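Local coordinates for iron-regulated outer membrane protein (Neisseria meningitidis, PDB 4B7O), which belongs to the TonB-dependent transporters and probably carries iron, perhaps as a siderophore complex, across the outer membrane, at residues M112-S116 / V117-V121. Sequence-based numbering, arbitrary orientation.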
loop_
_atom_site.group_PDB
_atom_site.type_symbol
_atom_site.label_atom_id
_atom_site.label_comp_id
_atom_site.label_asym_id
_atom_site.label_seq_id
_atom_site.Cartn_x
_atom_site.Cartn_y
_atom_site.Cartn_z
ATOM N N MET A 112 -0.055 -10.679 4.000
ATOM C CA MET A 112 -0.352 -10.752 2.569
ATOM C C MET A 112 0.294 -9.577 1.941
ATOM O O MET A 112 0.320 -8.490 2.559
ATOM C CB MET A 112 -1.832 -10.743 2.306
ATOM C CG MET A 112 -2.579 -11.879 2.955
ATOM S SD MET A 112 -2.078 -13.491 2.304
ATOM C CE MET A 112 -2.721 -13.425 0.657
ATOM N N GLY A 113 0.888 -9.789 0.766
ATOM C CA GLY A 113 1.727 -8.735 0.153
ATOM C C GLY A 113 0.980 -7.835 -0.841
ATOM O O GLY A 113 -0.248 -7.986 -1.046
ATOM N N GLN A 114 1.712 -6.939 -1.515
ATOM C CA GLN A 114 1.044 -5.963 -2.411
ATOM C C GLN A 114 0.424 -6.550 -3.669
ATOM O O GLN A 114 -0.310 -5.869 -4.377
ATOM C CB GLN A 114 1.963 -4.846 -2.794
ATOM C CG GLN A 114 2.164 -3.872 -1.668
ATOM C CD GLN A 114 3.445 -3.069 -1.822
ATOM O OE1 GLN A 114 4.568 -3.628 -1.857
ATOM N NE2 GLN A 114 3.288 -1.750 -1.921
ATOM N N ASN A 115 0.714 -7.806 -3.959
ATOM C CA ASN A 115 -0.070 -8.481 -4.952
ATOM C C ASN A 115 -1.578 -8.510 -4.571
ATOM O O ASN A 115 -2.429 -8.571 -5.441
ATOM C CB ASN A 115 0.485 -9.873 -5.201
ATOM C CG ASN A 115 -0.453 -10.732 -6.022
ATOM O OD1 ASN A 115 -0.534 -10.595 -7.239
ATOM N ND2 ASN A 115 -1.171 -11.616 -5.357
ATOM N N SER A 116 -1.922 -8.403 -3.300
ATOM C CA SER A 116 -3.359 -8.396 -2.960
ATOM C C SER A 116 -3.754 -7.165 -2.176
ATOM O O SER A 116 -4.951 -6.892 -2.042
ATOM C CB SER A 116 -3.793 -9.634 -2.147
ATOM O OG SER A 116 -2.700 -10.488 -1.829
ATOM N N VAL A 117 -2.791 -6.456 -1.580
ATOM C CA VAL A 117 -3.213 -5.259 -0.840
ATOM C C VAL A 117 -2.921 -3.986 -1.587
ATOM O O VAL A 117 -1.819 -3.757 -2.003
ATOM C CB VAL A 117 -2.801 -5.294 0.639
ATOM C CG1 VAL A 117 -1.772 -6.367 0.904
ATOM C CG2 VAL A 117 -2.444 -3.930 1.255
ATOM N N ASP A 118 -3.947 -3.177 -1.806
ATOM C CA ASP A 118 -3.794 -1.948 -2.567
ATOM C C ASP A 118 -3.351 -0.841 -1.661
ATOM O O ASP A 118 -3.419 -0.987 -0.449
ATOM C CB ASP A 118 -5.099 -1.605 -3.250
ATOM C CG ASP A 118 -5.503 -2.671 -4.275
ATOM O OD1 ASP A 118 -4.615 -3.224 -5.000
ATOM O OD2 ASP A 118 -6.695 -3.001 -4.314
ATOM N N ILE A 119 -2.882 0.252 -2.247
ATOM C CA ILE A 119 -2.650 1.466 -1.534
ATOM C C ILE A 119 -3.499 2.441 -2.249
ATOM O O ILE A 119 -3.289 2.668 -3.420
ATOM C CB ILE A 119 -1.192 1.967 -1.683
ATOM C CG1 ILE A 119 -0.210 0.907 -1.183
ATOM C CG2 ILE A 119 -1.003 3.270 -0.905
ATOM C CD1 ILE A 119 1.141 1.522 -0.938
ATOM N N LYS A 120 -4.470 3.026 -1.570
ATOM C CA LYS A 120 -5.443 3.813 -2.283
ATOM C C LYS A 120 -5.207 5.218 -1.874
ATOM O O LYS A 120 -5.150 5.520 -0.656
ATOM C CB LYS A 120 -6.865 3.411 -1.886
ATOM C CG LYS A 120 -7.137 1.920 -2.008
ATOM C CD LYS A 120 -8.659 1.691 -2.006
ATOM C CE LYS A 120 -8.971 0.206 -2.022
ATOM N NZ LYS A 120 -10.376 -0.149 -2.425
ATOM N N VAL A 121 -5.062 6.102 -2.851
ATOM C CA VAL A 121 -4.969 7.483 -2.460
ATOM C C VAL A 121 -5.980 8.253 -3.211
ATOM O O VAL A 121 -6.062 8.117 -4.419
ATOM C CB VAL A 121 -3.508 8.091 -2.475
ATOM C CG1 VAL A 121 -2.441 7.061 -2.848
ATOM C CG2 VAL A 121 -3.412 9.410 -3.253
HETATM O O HOH W 1 0.030 -1.933 -3.021
#
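Val117 folds back against the carbonyl of Gly113, a compact example of how a chain leaving one strand is turned into the next. Its N-H bonds to Gly113 O at 3.0 Å, with an angle of 150° at the hydrogen. The same oxygen accepts from Ser116 N at 2.8 Å, and the two donors come from opposite faces of the carbonyl plane, so two backbone bonds grip one buried atom. The valine's CG1 sits over the carbonyl oxygens of Met112 and Gly113. Its 3.0 Å approach to Gly113 O is doubtful, because it goes with a nearly eclipsed first torsion, chi1 14°, that sets CG1 over the valine's own backbone N and may be a feature of the model. Beyond, the side chain rests on Leu107 and Leu109.

Gln114 runs past Val117 O, its CB and CG each 4.0 Å from that oxygen, and extends beyond CG toward Ile119. NE2 ends 4.0 Å from Ile119 CD1, and a water donates to Val117 O at 2.8 Å while accepting a weak bond from Gln114 NE2. Leu107 N and Arg136 O hold the amide's two ends.

Strand 118-121 pairs with 166-171, and Asp118 salt-bridges Arg509 of the surrounding barrel. Gly113 to Val117 thus form a beta turn extended into an alpha turn, linking strands 112-113 and 118-121 within the plug domain of a TonB-dependent transporter.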